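PDB 2BGW: XPF endonuclease from Aeropyrum pernix, which probably cuts branched or damaged DNA as a metal-dependent, structure-specific endonuclease of nucleotide excision repair. Local coordinates for residues Ser57-Ser62 against Gly66-Gln71; Lys149-Arg152 against Val156-Trp159. All coordinates share one frame; numbering follows the deposited sequence.

Interaction 1. Residues Ser57-Ser62 against Gly66-Gln71; sequences SDFAKS and GRLFEQ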
ATOM      1  N   SER A  57      -9.041   0.211 -16.220  1.00 36.57           N
ATOM      2  CA  SER A  57     -10.495   0.108 -16.140  1.00 36.88           C
ATOM      3  C   SER A  57     -11.047  -0.493 -14.822  1.00 36.68           C
ATOM      4  O   SER A  57     -12.058   0.002 -14.302  1.00 37.02           O
ATOM      5  CB  SER A  57     -11.140  -0.451 -17.417  1.00 36.94           C
ATOM      6  OG  SER A  57     -10.505  -1.617 -17.851  1.00 38.38           O
ATOM      7  N   ASP A  58     -10.399  -1.516 -14.265  1.00 35.91           N
ATOM      8  CA  ASP A  58     -10.772  -1.948 -12.914  1.00 35.37           C
ATOM      9  C   ASP A  58     -10.538  -0.852 -11.890  1.00 34.68           C
ATOM     10  O   ASP A  58     -11.299  -0.714 -10.932  1.00 33.97           O
ATOM     11  CB  ASP A  58     -10.015  -3.187 -12.508  1.00 35.73           C
ATOM     12  CG  ASP A  58     -10.441  -4.360 -13.283  1.00 37.01           C
ATOM     13  OD1 ASP A  58     -11.535  -4.278 -13.861  1.00 39.95           O
ATOM     14  OD2 ASP A  58      -9.705  -5.355 -13.341  1.00 38.99           O
ATOM     15  N   PHE A  59      -9.503  -0.051 -12.090  1.00 34.06           N
ATOM     16  CA  PHE A  59      -9.376   1.091 -11.218  1.00 33.98           C
ATOM     17  C   PHE A  59     -10.659   1.887 -11.248  1.00 35.25           C
ATOM     18  O   PHE A  59     -11.245   2.159 -10.192  1.00 35.86           O
ATOM     19  CB  PHE A  59      -8.226   1.990 -11.587  1.00 32.55           C
ATOM     20  CG  PHE A  59      -8.025   3.095 -10.618  1.00 29.73           C
ATOM     21  CD1 PHE A  59      -7.328   2.880  -9.443  1.00 27.40           C
ATOM     22  CD2 PHE A  59      -8.551   4.352 -10.863  1.00 28.93           C
ATOM     23  CE1 PHE A  59      -7.139   3.909  -8.531  1.00 26.55           C
ATOM     24  CE2 PHE A  59      -8.369   5.389  -9.955  1.00 28.40           C
ATOM     25  CZ  PHE A  59      -7.661   5.163  -8.787  1.00 27.75           C
ATOM     26  N   ALA A  60     -11.098   2.239 -12.462  1.00 36.49           N
ATOM     27  CA  ALA A  60     -12.315   3.023 -12.670  1.00 37.15           C
ATOM     28  C   ALA A  60     -13.519   2.303 -12.084  1.00 37.93           C
ATOM     29  O   ALA A  60     -14.190   2.839 -11.190  1.00 37.91           O
ATOM     30  CB  ALA A  60     -12.518   3.296 -14.130  1.00 37.09           C
ATOM     31  N   LYS A  61     -13.750   1.077 -12.554  1.00 38.76           N
ATOM     32  CA  LYS A  61     -14.887   0.273 -12.123  1.00 40.24           C
ATOM     33  C   LYS A  61     -15.050   0.322 -10.598  1.00 40.15           C
ATOM     34  O   LYS A  61     -16.065   0.797 -10.068  1.00 40.27           O
ATOM     35  CB  LYS A  61     -14.764  -1.153 -12.646  1.00 40.29           C
ATOM     36  CG  LYS A  61     -16.039  -1.947 -12.520  1.00 42.71           C
ATOM     37  CD  LYS A  61     -15.873  -3.489 -12.766  1.00 42.75           C
ATOM     38  CE  LYS A  61     -17.017  -4.276 -11.998  1.00 44.94           C
ATOM     39  NZ  LYS A  61     -17.179  -5.744 -12.294  1.00 45.58           N
ATOM     40  N   SER A  62     -14.019  -0.084  -9.882  1.00 40.58           N
ATOM     41  CA  SER A  62     -14.117  -0.120  -8.430  1.00 40.91           C
ATOM     42  C   SER A  62     -14.242   1.262  -7.771  1.00 40.41           C
ATOM     43  O   SER A  62     -14.751   1.345  -6.660  1.00 40.38           O
ATOM     44  CB  SER A  62     -12.932  -0.857  -7.849  1.00 40.88           C
ATOM     45  OG  SER A  62     -11.874   0.068  -7.735  1.00 43.48           O
ATOM     46  N   GLY A  66     -17.569   1.585  -5.184  1.00 43.73           N
ATOM     47  CA  GLY A  66     -17.351   1.786  -3.762  1.00 44.09           C
ATOM     48  C   GLY A  66     -16.275   0.836  -3.252  1.00 44.46           C
ATOM     49  O   GLY A  66     -15.682   1.057  -2.188  1.00 44.38           O
ATOM     50  N   ARG A  67     -16.022  -0.226  -4.019  1.00 44.60           N
ATOM     51  CA  ARG A  67     -14.935  -1.157  -3.742  1.00 44.73           C
ATOM     52  C   ARG A  67     -13.558  -0.486  -3.527  1.00 44.08           C
ATOM     53  O   ARG A  67     -12.854  -0.829  -2.575  1.00 45.07           O
ATOM     54  CB  ARG A  67     -14.818  -2.149  -4.876  1.00 45.14           C
ATOM     55  CG  ARG A  67     -15.685  -3.351  -4.782  1.00 49.04           C
ATOM     56  CD  ARG A  67     -15.063  -4.383  -5.708  1.00 57.29           C
ATOM     57  NE  ARG A  67     -15.807  -5.641  -5.750  1.00 65.00           N
ATOM     58  CZ  ARG A  67     -15.862  -6.453  -6.819  1.00 69.22           C
ATOM     59  NH1 ARG A  67     -15.222  -6.134  -7.955  1.00 69.95           N
ATOM     60  NH2 ARG A  67     -16.575  -7.587  -6.766  1.00 70.57           N
ATOM     61  N   LEU A  68     -13.177   0.462  -4.391  1.00 42.67           N
ATOM     62  CA  LEU A  68     -11.833   1.052  -4.363  1.00 40.98           C
ATOM     63  C   LEU A  68     -11.362   1.609  -3.028  1.00 40.58           C
ATOM     64  O   LEU A  68     -10.274   1.275  -2.572  1.00 40.50           O
ATOM     65  CB  LEU A  68     -11.674   2.132  -5.419  1.00 40.70           C
ATOM     66  CG  LEU A  68     -10.261   2.725  -5.499  1.00 39.41           C
ATOM     67  CD1 LEU A  68      -9.224   1.694  -6.005  1.00 38.11           C
ATOM     68  CD2 LEU A  68     -10.244   3.989  -6.337  1.00 36.95           C
ATOM     69  N   PHE A  69     -12.145   2.471  -2.410  1.00 40.01           N
ATOM     70  CA  PHE A  69     -11.671   3.086  -1.192  1.00 39.95           C
ATOM     71  C   PHE A  69     -11.775   2.190   0.050  1.00 40.39           C
ATOM     72  O   PHE A  69     -11.143   2.474   1.085  1.00 40.15           O
ATOM     73  CB  PHE A  69     -12.378   4.406  -0.982  1.00 39.89           C
ATOM     74  CG  PHE A  69     -11.834   5.495  -1.817  1.00 40.29           C
ATOM     75  CD1 PHE A  69     -11.954   5.452  -3.202  1.00 41.99           C
ATOM     76  CD2 PHE A  69     -11.178   6.568  -1.233  1.00 40.11           C
ATOM     77  CE1 PHE A  69     -11.425   6.489  -3.994  1.00 42.39           C
ATOM     78  CE2 PHE A  69     -10.647   7.604  -2.009  1.00 39.77           C
ATOM     79  CZ  PHE A  69     -10.779   7.570  -3.388  1.00 41.17           C
ATOM     80  N   GLU A  70     -12.572   1.122  -0.033  1.00 40.39           N
ATOM     81  CA  GLU A  70     -12.641   0.200   1.077  1.00 40.54           C
ATOM     82  C   GLU A  70     -11.344  -0.557   1.043  1.00 40.40           C
ATOM     83  O   GLU A  70     -10.596  -0.562   2.022  1.00 40.78           O
ATOM     84  CB  GLU A  70     -13.859  -0.723   0.997  1.00 40.91           C
ATOM     85  CG  GLU A  70     -15.121  -0.124   1.690  1.00 42.07           C
ATOM     86  N   GLN A  71     -11.045  -1.144  -0.104  1.00 39.80           N
ATOM     87  CA  GLN A  71      -9.753  -1.778  -0.329  1.00 39.80           C
ATOM     88  C   GLN A  71      -8.572  -0.872   0.012  1.00 39.17           C
ATOM     89  O   GLN A  71      -7.553  -1.318   0.523  1.00 38.98           O
ATOM     90  CB  GLN A  71      -9.668  -2.116  -1.781  1.00 39.90           C
ATOM     91  CG  GLN A  71      -8.496  -2.919  -2.164  1.00 42.77           C
ATOM     92  CD  GLN A  71      -8.735  -3.522  -3.527  1.00 48.49           C
ATOM     93  OE1 GLN A  71      -9.732  -3.188  -4.192  1.00 51.51           O
ATOM     94  NE2 GLN A  71      -7.851  -4.417  -3.954  1.00 49.53           N
TER

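Interaction 2. Residues Lys149-Arg152 against Val156-Trp159; sequences KKPR and VREW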
ATOM      1  N   LYS A 149      18.402  -6.925  11.754  1.00 42.55           N
ATOM      2  CA  LYS A 149      18.098  -8.283  11.352  1.00 43.94           C
ATOM      3  C   LYS A 149      16.623  -8.281  10.887  1.00 44.83           C
ATOM      4  O   LYS A 149      15.744  -7.688  11.533  1.00 45.36           O
ATOM      5  CB  LYS A 149      18.345  -9.231  12.526  1.00 44.30           C
ATOM      6  N   LYS A 150      16.345  -8.877   9.738  1.00 45.01           N
ATOM      7  CA  LYS A 150      15.030  -8.673   9.141  1.00 44.86           C
ATOM      8  C   LYS A 150      14.290 -10.000   9.082  1.00 44.78           C
ATOM      9  O   LYS A 150      14.873 -11.009   8.689  1.00 45.39           O
ATOM     10  CB  LYS A 150      15.163  -8.040   7.738  1.00 44.90           C
ATOM     11  N   PRO A 151      13.001 -10.010   9.462  1.00 44.24           N
ATOM     12  CA  PRO A 151      12.247 -11.250   9.337  1.00 43.64           C
ATOM     13  C   PRO A 151      12.137 -11.645   7.870  1.00 43.45           C
ATOM     14  O   PRO A 151      11.794 -10.815   7.029  1.00 43.90           O
ATOM     15  CB  PRO A 151      10.863 -10.890   9.866  1.00 43.51           C
ATOM     16  CG  PRO A 151      10.985  -9.587  10.520  1.00 43.54           C
ATOM     17  CD  PRO A 151      12.185  -8.902   9.978  1.00 44.27           C
ATOM     18  N   ARG A 152      12.482 -12.894   7.583  1.00 43.01           N
ATOM     19  CA  ARG A 152      12.258 -13.567   6.310  1.00 42.39           C
ATOM     20  C   ARG A 152      10.828 -13.342   5.817  1.00 41.36           C
ATOM     21  O   ARG A 152       9.868 -13.416   6.599  1.00 41.69           O
ATOM     22  CB  ARG A 152      12.496 -15.059   6.558  1.00 43.38           C
ATOM     23  CG  ARG A 152      12.169 -16.015   5.420  1.00 46.21           C
ATOM     24  CD  ARG A 152      13.431 -16.720   4.894  1.00 51.04           C
ATOM     25  NE  ARG A 152      13.061 -17.838   4.016  1.00 53.39           N
ATOM     26  CZ  ARG A 152      13.258 -17.875   2.696  1.00 52.43           C
ATOM     27  NH1 ARG A 152      13.861 -16.861   2.075  1.00 50.81           N
ATOM     28  NH2 ARG A 152      12.867 -18.947   2.005  1.00 51.97           N
ATOM     29  N   VAL A 156       2.671 -16.558   5.811  1.00 33.89           N
ATOM     30  CA  VAL A 156       2.241 -16.957   7.143  1.00 32.79           C
ATOM     31  C   VAL A 156       2.477 -15.851   8.157  1.00 32.66           C
ATOM     32  O   VAL A 156       1.598 -15.539   8.966  1.00 33.40           O
ATOM     33  CB  VAL A 156       2.893 -18.238   7.611  1.00 32.51           C
ATOM     34  CG1 VAL A 156       2.628 -18.427   9.071  1.00 32.45           C
ATOM     35  CG2 VAL A 156       2.360 -19.420   6.827  1.00 31.51           C
ATOM     36  N   ARG A 157       3.632 -15.219   8.091  1.00 32.16           N
ATOM     37  CA  ARG A 157       3.868 -14.048   8.918  1.00 32.65           C
ATOM     38  C   ARG A 157       2.866 -12.920   8.632  1.00 33.00           C
ATOM     39  O   ARG A 157       2.445 -12.218   9.552  1.00 33.93           O
ATOM     40  CB  ARG A 157       5.297 -13.547   8.759  1.00 32.29           C
ATOM     41  CG  ARG A 157       5.570 -12.311   9.569  1.00 34.65           C
ATOM     42  CD  ARG A 157       7.032 -11.861   9.508  1.00 38.07           C
ATOM     43  NE  ARG A 157       7.107 -10.398   9.534  1.00 40.32           N
ATOM     44  CZ  ARG A 157       7.474  -9.682  10.596  1.00 43.44           C
ATOM     45  NH1 ARG A 157       7.822 -10.289  11.734  1.00 44.62           N
ATOM     46  NH2 ARG A 157       7.495  -8.353  10.523  1.00 44.57           N
ATOM     47  N   GLU A 158       2.474 -12.752   7.372  1.00 32.75           N
ATOM     48  CA  GLU A 158       1.586 -11.660   7.016  1.00 32.82           C
ATOM     49  C   GLU A 158       0.236 -11.812   7.698  1.00 32.76           C
ATOM     50  O   GLU A 158      -0.307 -10.863   8.259  1.00 32.41           O
ATOM     51  CB  GLU A 158       1.444 -11.528   5.493  1.00 32.74           C
ATOM     52  CG  GLU A 158       2.722 -10.992   4.805  1.00 33.76           C
ATOM     53  CD  GLU A 158       3.369  -9.792   5.524  1.00 35.69           C
ATOM     54  OE1 GLU A 158       2.699  -8.733   5.668  1.00 35.92           O
ATOM     55  OE2 GLU A 158       4.553  -9.908   5.948  1.00 36.46           O
ATOM     56  N   TRP A 159      -0.283 -13.032   7.657  1.00 32.74           N
ATOM     57  CA  TRP A 159      -1.508 -13.376   8.338  1.00 32.16           C
ATOM     58  C   TRP A 159      -1.329 -13.295   9.834  1.00 32.51           C
ATOM     59  O   TRP A 159      -2.227 -12.858  10.536  1.00 32.67           O
ATOM     60  CB  TRP A 159      -1.859 -14.784   8.009  1.00 31.53           C
ATOM     61  CG  TRP A 159      -2.457 -14.979   6.698  1.00 30.77           C
ATOM     62  CD1 TRP A 159      -1.858 -15.491   5.607  1.00 31.02           C
ATOM     63  CD2 TRP A 159      -3.807 -14.730   6.336  1.00 30.54           C
ATOM     64  NE1 TRP A 159      -2.739 -15.573   4.561  1.00 30.60           N
ATOM     65  CE2 TRP A 159      -3.954 -15.124   4.988  1.00 30.50           C
ATOM     66  CE3 TRP A 159      -4.910 -14.205   7.015  1.00 30.46           C
ATOM     67  CZ2 TRP A 159      -5.158 -15.020   4.303  1.00 30.81           C
ATOM     68  CZ3 TRP A 159      -6.104 -14.095   6.338  1.00 31.28           C
ATOM     69  CH2 TRP A 159      -6.221 -14.499   4.986  1.00 31.01           C
TER

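Interaction 1. Residues Ser57-Ser62 against Gly66-Gln71
Leu68 reaches back from the start of helix 67-78 onto Ser62 and Phe59 of helix 56-65. Leu68 CB lies 3.1 Å from Ser62 OG. CG is the next atom out and stays near the same oxygen. It stands anti to the backbone N (chi1 -176°), beside the Leu68 carbonyl carbon, and from there the two methyls reach Phe59. Leu68 CD1 touches Ser62 OG at 3.6 Å and also meets Phe59 CE1. Leu68 CD2 goes furthest onto the ring and touches Phe59 CZ at 3.7 Å. It lies over the ring face in a CH-pi contact, 4.1 Å from the centroid and 29° off the normal. An alanine here has neither methyl, and this would probably leave the Phe59 face uncovered and open a gap between the two helices.

The two helices meet at a sharp turn inside the ERCC4-type nuclease domain, a member of the PD-(D/E)XK clan. Their local axes stand at 95° to each other. Gly66 makes the turn with positive phi, just after helix 56-65 ends. Ser62 O takes bonds from Gly66 N and, two residues further on, from Leu68 N. Leu68 N donates a nearly straight hydrogen bond to Ser62 O, 2.9 Å long, from above the carbonyl plane. The bond from Gly66 N is weak. Arg67 CB packs against Ser62 CB at 3.8 Å. Beyond the pair, helix 99-112 also meets Phe59, through Leu109, while Leu63 touches Leu68. Lys54 of strand 49-55 lies against Ser62.

Interaction 2. Residues Lys149-Arg152 against Val156-Trp159
Pro151 lies over one face of the Arg157 guanidinium. Its CG is the nearest atom, 3.4 Å above the plane and offset toward the rim. Pro151 CG is 3.5 Å from Arg157 NH1. Pro151 CB lies along the same group and comes within 3.7 Å of Arg157 CZ. It also comes near Arg157 NE and CD, so the contact runs back along the end of the chain. No hydrogen bond links the two segments. The contact is a small one, with about 110 Å² buried in all.

The Arg157 chain leaves helix 155-165 with CG anti to the backbone N. The extended chain bends at chi3 (145°), and this, with the salt bridge to Asp47, presents a face of the guanidinium to the proline. The polar end of Arg157 is held by another part of the fold. NH2 makes the salt bridge to Asp47, in the turn between strands 43-46 and 49-55, and NE is also hydrogen-bonded. Ser154 OG accepts a hydrogen bond from Arg157 N near the start of the helix. Tyr218 of the second subunit packs on both Pro151 and Arg157, so the pair belongs to the subunit interface.

Pro151 is in the loop that leads from helix 123-137 of the nuclease region to helix 155-165. That helix runs into the helix-hairpin-helix region. Through Asp47, Arg157 ties the helix to the turn between two strands of the nuclease sheet. Asp47 also lies close to the like-charged Glu158, and the arginine is likely to ease that repulsion. The proline offers only carbon to the flat cation, so it can cover a face without competing for the N-H groups, of which NE and NH2 have polar partners of their own.

How the interactions relate
Interactions 1 and 2 do not touch. Their centres lie 29 Å apart, on opposite sides of the chain's centre, and their nearest atoms about 14 Å. Interaction 1 is the one near the magnesium site, probably the catalytic centre as in this family: the Ser62 side chain is about 9 Å from the magnesium ion, and the Leu68 side chain about 7 Å from that of metal-site Glu52. The nearest atom of interaction 1 is about 7 Å from the DNA, against about 12 Å for interaction 2. Strand 49-55 connects the two regions. It carries Glu52 and Lys54, whose side chains touch interaction 1, and the turn leading into it holds Asp47, the salt-bridge partner of Arg157.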